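Local atomic coordinates of S-adenosylmethionine dependent methyltransferase (Mesorhizobium loti, PDB entry 3BKW), a protein that probably transfers a methyl group from S-adenosylmethionine to an acceptor substrate. Residues Pro136-Phe142 and Leu237-Arg243. Residues are numbered along the deposited sequence; the frame is centred on the assembly and turned at random.
Sequences PGGHFVF and LLVSARR
The F142 ring stands beside V239, with V239 CB over one of its faces in a CH-pi contact, 4.2 Å from the centroid and offset toward the rim. The ring gets there because its CG sits between the backbone N and the carbonyl carbon (chi1 67°), which turns the ring toward V239. The two residues form an antiparallel hydrogen-bonded pair, F142 N to V239 O and V239 N to F142 O both 2.9 Å; F140 and A241 repeat the pattern. Strands 138-145 and 236-242 run side by side in the seven-stranded sheet of the Rossmann-like methyltransferase fold, order 3-2-1-4-5-7-6, where 236-242 is the antiparallel strand. On the face bearing V141 and S240, the H139 ring lies alongside the R242 chain, H139 NE2 3.7 Å from R242 CG. E209 OE1, on strand 207-213, is hydrogen-bonded to H139 NE2 and forms a salt bridge with R242 NH1. With an alanine in place of H139, the R242 aliphatic chain would probably lose the ring flanking it and E209 a hydrogen-bond partner. At the chain end R243 N donates to G138 O almost straight (168°), and the terminal carboxylate takes G137 N through R243 OXT at 2.9 Å, a more bent bond (133°). The R243 side chain, bent at chi2 and chi3, runs alongside P136, R243 CD 3.7 Å from P136 CA, and its NE reaches H131 O.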
loop_
_atom_site.group_PDB
_atom_site.type_symbol
_atom_site.label_atom_id
_atom_site.label_comp_id
_atom_site.label_asym_id
_atom_site.label_seq_id
_atom_site.Cartn_x
_atom_site.Cartn_y
_atom_site.Cartn_z
ATOM N N PRO A 136 19.239 -8.470 -13.232
ATOM C CA PRO A 136 18.556 -7.228 -13.610
ATOM C C PRO A 136 17.231 -7.502 -14.330
ATOM O O PRO A 136 17.179 -8.394 -15.177
ATOM C CB PRO A 136 19.581 -6.549 -14.522
ATOM C CG PRO A 136 20.869 -7.019 -13.999
ATOM C CD PRO A 136 20.649 -8.447 -13.669
ATOM N N GLY A 137 16.171 -6.798 -13.924
ATOM C CA GLY A 137 14.819 -6.998 -14.451
ATOM C C GLY A 137 14.049 -8.148 -13.802
ATOM O O GLY A 137 12.907 -8.423 -14.188
ATOM N N GLY A 138 14.653 -8.823 -12.819
ATOM C CA GLY A 138 14.004 -9.935 -12.138
ATOM C C GLY A 138 12.941 -9.452 -11.180
ATOM O O GLY A 138 12.917 -8.270 -10.833
ATOM N N HIS A 139 12.068 -10.374 -10.747
ATOM C CA HIS A 139 10.941 -10.052 -9.863
ATOM C C HIS A 139 10.942 -10.825 -8.556
ATOM O O HIS A 139 11.531 -11.876 -8.459
ATOM C CB HIS A 139 9.600 -10.294 -10.549
ATOM C CG HIS A 139 9.334 -9.364 -11.690
ATOM N ND1 HIS A 139 9.722 -9.644 -12.978
ATOM C CD2 HIS A 139 8.727 -8.154 -11.732
ATOM C CE1 HIS A 139 9.364 -8.649 -13.771
ATOM N NE2 HIS A 139 8.760 -7.730 -13.039
ATOM N N PHE A 140 10.296 -10.227 -7.559
ATOM C CA PHE A 140 10.059 -10.809 -6.245
ATOM C C PHE A 140 8.558 -10.672 -6.023
ATOM O O PHE A 140 8.058 -9.550 -5.990
ATOM C CB PHE A 140 10.884 -10.082 -5.195
ATOM C CG PHE A 140 10.751 -10.619 -3.786
ATOM C CD1 PHE A 140 10.393 -11.949 -3.493
ATOM C CD2 PHE A 140 11.118 -9.793 -2.722
ATOM C CE1 PHE A 140 10.329 -12.417 -2.176
ATOM C CE2 PHE A 140 11.068 -10.269 -1.426
ATOM C CZ PHE A 140 10.679 -11.567 -1.149
ATOM N N VAL A 141 7.863 -11.800 -5.921
ATOM C CA VAL A 141 6.418 -11.834 -5.770
ATOM C C VAL A 141 6.123 -12.634 -4.514
ATOM O O VAL A 141 6.555 -13.787 -4.375
ATOM C CB VAL A 141 5.761 -12.469 -6.999
ATOM C CG1 VAL A 141 4.236 -12.559 -6.828
ATOM C CG2 VAL A 141 6.100 -11.679 -8.256
ATOM N N PHE A 142 5.427 -12.019 -3.560
ATOM C CA PHE A 142 5.161 -12.679 -2.309
ATOM C C PHE A 142 3.855 -12.292 -1.644
ATOM O O PHE A 142 3.315 -11.203 -1.888
ATOM C CB PHE A 142 6.345 -12.441 -1.349
ATOM C CG PHE A 142 6.529 -10.995 -0.901
ATOM C CD1 PHE A 142 5.940 -10.553 0.286
ATOM C CD2 PHE A 142 7.297 -10.079 -1.647
ATOM C CE1 PHE A 142 6.115 -9.229 0.745
ATOM C CE2 PHE A 142 7.478 -8.737 -1.193
ATOM C CZ PHE A 142 6.870 -8.324 0.007
ATOM N N LEU A 237 -1.785 -9.608 2.098
ATOM C CA LEU A 237 -1.166 -8.578 1.276
ATOM C C LEU A 237 -0.325 -9.314 0.231
ATOM O O LEU A 237 0.503 -10.165 0.599
ATOM C CB LEU A 237 -0.265 -7.661 2.107
ATOM C CG LEU A 237 0.438 -6.529 1.339
ATOM C CD1 LEU A 237 -0.592 -5.509 0.783
ATOM C CD2 LEU A 237 1.497 -5.817 2.195
ATOM N N LEU A 238 -0.539 -8.981 -1.034
ATOM C CA LEU A 238 0.187 -9.565 -2.164
ATOM C C LEU A 238 1.020 -8.448 -2.792
ATOM O O LEU A 238 0.484 -7.370 -3.108
ATOM C CB LEU A 238 -0.778 -10.160 -3.177
ATOM C CG LEU A 238 -1.912 -11.028 -2.631
ATOM C CD1 LEU A 238 -2.766 -11.554 -3.817
ATOM C CD2 LEU A 238 -1.470 -12.184 -1.777
ATOM N N VAL A 239 2.317 -8.677 -2.973
ATOM C CA VAL A 239 3.193 -7.663 -3.574
ATOM C C VAL A 239 4.110 -8.258 -4.649
ATOM O O VAL A 239 4.619 -9.373 -4.476
ATOM C CB VAL A 239 4.129 -6.993 -2.509
ATOM C CG1 VAL A 239 4.997 -5.894 -3.145
ATOM C CG2 VAL A 239 3.350 -6.417 -1.331
ATOM N N SER A 240 4.260 -7.522 -5.755
ATOM C CA SER A 240 5.211 -7.813 -6.836
ATOM C C SER A 240 6.161 -6.623 -6.924
ATOM O O SER A 240 5.697 -5.482 -6.978
ATOM C CB SER A 240 4.500 -7.960 -8.174
ATOM O OG SER A 240 5.445 -8.113 -9.228
ATOM N N ALA A 241 7.460 -6.887 -6.938
ATOM C CA ALA A 241 8.490 -5.856 -7.034
ATOM C C ALA A 241 9.499 -6.301 -8.074
ATOM O O ALA A 241 9.697 -7.508 -8.277
ATOM C CB ALA A 241 9.155 -5.646 -5.709
ATOM N N ARG A 242 10.092 -5.329 -8.754
ATOM C CA ARG A 242 11.068 -5.585 -9.796
ATOM C C ARG A 242 12.401 -4.971 -9.426
ATOM O O ARG A 242 12.445 -3.916 -8.810
ATOM C CB ARG A 242 10.580 -4.959 -11.092
ATOM C CG ARG A 242 11.408 -5.298 -12.314
ATOM C CD ARG A 242 10.933 -4.567 -13.566
ATOM N NE ARG A 242 10.938 -3.109 -13.364
ATOM C CZ ARG A 242 9.880 -2.335 -13.080
ATOM N NH1 ARG A 242 8.646 -2.836 -12.977
ATOM N NH2 ARG A 242 10.060 -1.026 -12.902
ATOM N N ARG A 243 13.493 -5.628 -9.788
ATOM C CA ARG A 243 14.811 -5.030 -9.571
ATOM C C ARG A 243 15.419 -4.618 -10.912
ATOM O O ARG A 243 16.402 -3.880 -10.923
ATOM C CB ARG A 243 15.682 -5.971 -8.744
ATOM C CG ARG A 243 16.205 -7.173 -9.461
ATOM C CD ARG A 243 17.553 -6.881 -10.080
ATOM N NE ARG A 243 18.662 -7.019 -9.165
ATOM C CZ ARG A 243 19.848 -6.403 -9.253
ATOM N NH1 ARG A 243 20.113 -5.474 -10.173
ATOM N NH2 ARG A 243 20.781 -6.679 -8.350
ATOM O OXT ARG A 243 14.994 -4.997 -12.006
HETATM O O HOH W 1 3.071 -9.274 0.830
#